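Local coordinates for CalG4 (PDB 3IA7), which is a GT-B-fold protein with a C-terminal domain like that of the erythromycin biosynthesis protein CIII, at residues 322-327 and 332-337. Sequence-based numbering, arbitrary orientation.
Sequences LVPHFA and PSAERV
Pro324, just beyond the end of strand 320-322, and Ala334, in the first turn of helix 331-339, mark the closest approach of the two backbones, their CA atoms 6.5 Å apart. The contact is small and wholly apolar. Ala334 is its centre: its CB touches two groups from the loop, which approach from directions roughly at right angles, with Leu322 CD1 at 3.6 Å and Pro324 CG at 3.7 Å. CD1 also rests against the helix backbone, 3.5 Å from Ala334 CA. Leu322 reaches this far because its CD1 branch is extended, anti to CA (chi2 -161°), whereas CD2 turns aside. The same methyl also touches Val337, about one turn further along the helix, with Leu322 CD1 4.0 Å from Val337 CB, so that Ala334 and Val337, three residues apart, form the surface that receives the leucine. The proline meets Ala334 through the CB and CG atoms of its ring. Pro324 opens a short 3-10 turn, in which Ala327 N hydrogen-bonds to Pro324 O at 3.1 Å, and which carries His325 and Phe326 away from the helix. Val337 packs as well on Val310 and Phe314 of helix 307-315, while Ser333 OG hydrogen bonds to Gly305 O and Ala330 O. Leu322 itself is tied by backbone hydrogen bonds to Ser344 and Leu346, in and just after the neighbouring strand 343-345. Strand 320-322, this loop, helix 331-339 and strand 343-345 thus compose a beta-alpha-beta crossover in a parallel sheet, as expected of the Rossmann-like C-terminal domain of a GT-B protein.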
ATOM      1  N   LEU A 322      -2.746   4.584  23.506  1.00 12.63           N
ATOM      2  CA  LEU A 322      -4.112   4.478  23.001  1.00 13.77           C
ATOM      3  C   LEU A 322      -5.044   5.474  23.673  1.00 14.76           C
ATOM      4  O   LEU A 322      -4.969   5.699  24.889  1.00 13.00           O
ATOM      5  CB  LEU A 322      -4.623   3.047  23.180  1.00 14.86           C
ATOM      6  CG  LEU A 322      -3.935   2.023  22.243  1.00 16.70           C
ATOM      7  CD1 LEU A 322      -4.744   0.779  22.125  1.00 23.04           C
ATOM      8  CD2 LEU A 322      -3.657   2.497  20.813  1.00 18.36           C
ATOM      9  N   VAL A 323      -5.922   6.069  22.872  1.00 16.05           N
ATOM     10  CA  VAL A 323      -7.025   6.884  23.378  1.00 17.86           C
ATOM     11  C   VAL A 323      -8.332   6.325  22.751  1.00 19.51           C
ATOM     12  O   VAL A 323      -8.905   6.902  21.803  1.00 19.26           O
ATOM     13  CB  VAL A 323      -6.736   8.364  23.127  1.00 18.56           C
ATOM     14  CG1 VAL A 323      -5.630   8.866  24.129  1.00 19.63           C
ATOM     15  CG2 VAL A 323      -6.308   8.648  21.679  1.00 19.36           C
ATOM     16  N   PRO A 324      -8.777   5.151  23.244  1.00 20.94           N
ATOM     17  CA  PRO A 324      -9.891   4.393  22.643  1.00 21.38           C
ATOM     18  C   PRO A 324     -11.262   5.046  22.711  1.00 22.24           C
ATOM     19  O   PRO A 324     -12.154   4.645  21.955  1.00 22.29           O
ATOM     20  CB  PRO A 324      -9.956   3.103  23.469  1.00 21.58           C
ATOM     21  CG  PRO A 324      -8.754   3.061  24.299  1.00 21.73           C
ATOM     22  CD  PRO A 324      -8.209   4.451  24.416  1.00 21.23           C
ATOM     23  N   HIS A 325     -11.462   5.993  23.626  1.00 22.94           N
ATOM     24  CA  HIS A 325     -12.775   6.631  23.727  1.00 24.16           C
ATOM     25  C   HIS A 325     -13.145   7.428  22.454  1.00 25.18           C
ATOM     26  O   HIS A 325     -14.316   7.783  22.248  1.00 24.41           O
ATOM     27  CB  HIS A 325     -12.858   7.501  24.980  1.00 23.81           C
ATOM     28  CG  HIS A 325     -12.126   8.802  24.872  1.00 23.30           C
ATOM     29  ND1 HIS A 325     -10.755   8.904  24.992  1.00 24.37           N
ATOM     30  CD2 HIS A 325     -12.585  10.066  24.693  1.00 23.78           C
ATOM     31  CE1 HIS A 325     -10.401  10.170  24.874  1.00 23.35           C
ATOM     32  NE2 HIS A 325     -11.492  10.896  24.689  1.00 22.88           N
ATOM     33  N   PHE A 326     -12.153   7.692  21.601  1.00 26.14           N
ATOM     34  CA  PHE A 326     -12.410   8.436  20.363  1.00 27.71           C
ATOM     35  C   PHE A 326     -13.073   7.576  19.292  1.00 28.70           C
ATOM     36  O   PHE A 326     -13.763   8.102  18.429  1.00 28.84           O
ATOM     37  CB  PHE A 326     -11.138   9.121  19.833  1.00 27.55           C
ATOM     38  CG  PHE A 326     -10.735  10.341  20.625  1.00 26.27           C
ATOM     39  CD1 PHE A 326     -11.587  11.441  20.726  1.00 25.98           C
ATOM     40  CD2 PHE A 326      -9.504  10.391  21.273  1.00 25.57           C
ATOM     41  CE1 PHE A 326     -11.207  12.565  21.459  1.00 26.08           C
ATOM     42  CE2 PHE A 326      -9.121  11.511  22.005  1.00 23.25           C
ATOM     43  CZ  PHE A 326      -9.976  12.603  22.097  1.00 24.02           C
ATOM     44  N   ALA A 327     -12.877   6.259  19.369  1.00 29.53           N
ATOM     45  CA  ALA A 327     -13.482   5.320  18.430  1.00 31.12           C
ATOM     46  C   ALA A 327     -14.189   4.211  19.201  1.00 32.12           C
ATOM     47  O   ALA A 327     -13.538   3.412  19.860  1.00 32.61           O
ATOM     48  CB  ALA A 327     -12.414   4.743  17.495  1.00 31.20           C
ATOM     49  N   PRO A 332     -12.260  -3.554  21.604  1.00 26.83           N
ATOM     50  CA  PRO A 332     -11.652  -4.904  21.535  1.00 25.96           C
ATOM     51  C   PRO A 332     -10.148  -4.908  21.193  1.00 24.17           C
ATOM     52  O   PRO A 332      -9.360  -5.565  21.892  1.00 22.49           O
ATOM     53  CB  PRO A 332     -12.414  -5.572  20.394  1.00 25.79           C
ATOM     54  CG  PRO A 332     -13.716  -4.842  20.313  1.00 26.64           C
ATOM     55  CD  PRO A 332     -13.421  -3.437  20.689  1.00 26.96           C
ATOM     56  N   SER A 333      -9.761  -4.198  20.125  1.00 22.55           N
ATOM     57  CA  SER A 333      -8.319  -4.102  19.764  1.00 21.00           C
ATOM     58  C   SER A 333      -7.533  -3.402  20.828  1.00 19.32           C
ATOM     59  O   SER A 333      -6.500  -3.888  21.227  1.00 16.11           O
ATOM     60  CB  SER A 333      -8.086  -3.400  18.436  1.00 21.28           C
ATOM     61  OG  SER A 333      -9.099  -2.431  18.228  1.00 27.37           O
ATOM     62  N   ALA A 334      -8.036  -2.261  21.312  1.00 18.17           N
ATOM     63  CA  ALA A 334      -7.384  -1.575  22.398  1.00 17.62           C
ATOM     64  C   ALA A 334      -7.185  -2.476  23.623  1.00 17.01           C
ATOM     65  O   ALA A 334      -6.114  -2.492  24.207  1.00 15.76           O
ATOM     66  CB  ALA A 334      -8.148  -0.287  22.788  1.00 18.63           C
ATOM     67  N   GLU A 335      -8.216  -3.199  24.035  1.00 16.69           N
ATOM     68  CA  GLU A 335      -8.047  -4.041  25.217  1.00 17.04           C
ATOM     69  C   GLU A 335      -6.998  -5.122  24.953  1.00 14.88           C
ATOM     70  O   GLU A 335      -6.200  -5.439  25.823  1.00 15.10           O
ATOM     71  CB  GLU A 335      -9.379  -4.657  25.674  1.00 17.95           C
ATOM     72  CG  GLU A 335     -10.403  -3.646  26.228  1.00 22.52           C
ATOM     73  CD  GLU A 335      -9.964  -2.888  27.506  1.00 31.41           C
ATOM     74  OE1 GLU A 335      -9.111  -3.409  28.281  1.00 33.85           O
ATOM     75  OE2 GLU A 335     -10.499  -1.764  27.743  1.00 33.04           O
ATOM     76  N   ARG A 336      -6.977  -5.666  23.736  1.00 14.25           N
ATOM     77  CA  ARG A 336      -5.961  -6.669  23.376  1.00 11.57           C
ATOM     78  C   ARG A 336      -4.525  -6.113  23.448  1.00 11.04           C
ATOM     79  O   ARG A 336      -3.640  -6.736  24.009  1.00 10.06           O
ATOM     80  CB  ARG A 336      -6.268  -7.317  22.019  1.00 11.21           C
ATOM     81  CG  ARG A 336      -5.377  -8.545  21.686  1.00  9.71           C
ATOM     82  CD  ARG A 336      -5.742  -9.830  22.510  1.00  8.58           C
ATOM     83  NE  ARG A 336      -4.973 -10.957  21.998  1.00 10.79           N
ATOM     84  CZ  ARG A 336      -4.459 -11.935  22.723  1.00 13.04           C
ATOM     85  NH1 ARG A 336      -4.652 -11.964  24.037  1.00 11.36           N
ATOM     86  NH2 ARG A 336      -3.737 -12.873  22.123  1.00 10.52           N
ATOM     87  N   VAL A 337      -4.316  -4.911  22.929  1.00 11.06           N
ATOM     88  CA  VAL A 337      -3.019  -4.242  23.023  1.00 12.72           C
ATOM     89  C   VAL A 337      -2.557  -4.101  24.481  1.00 12.48           C
ATOM     90  O   VAL A 337      -1.413  -4.404  24.794  1.00 12.29           O
ATOM     91  CB  VAL A 337      -3.042  -2.880  22.301  1.00 12.59           C
ATOM     92  CG1 VAL A 337      -1.834  -2.051  22.614  1.00 12.03           C
ATOM     93  CG2 VAL A 337      -3.179  -3.124  20.757  1.00 12.13           C
TER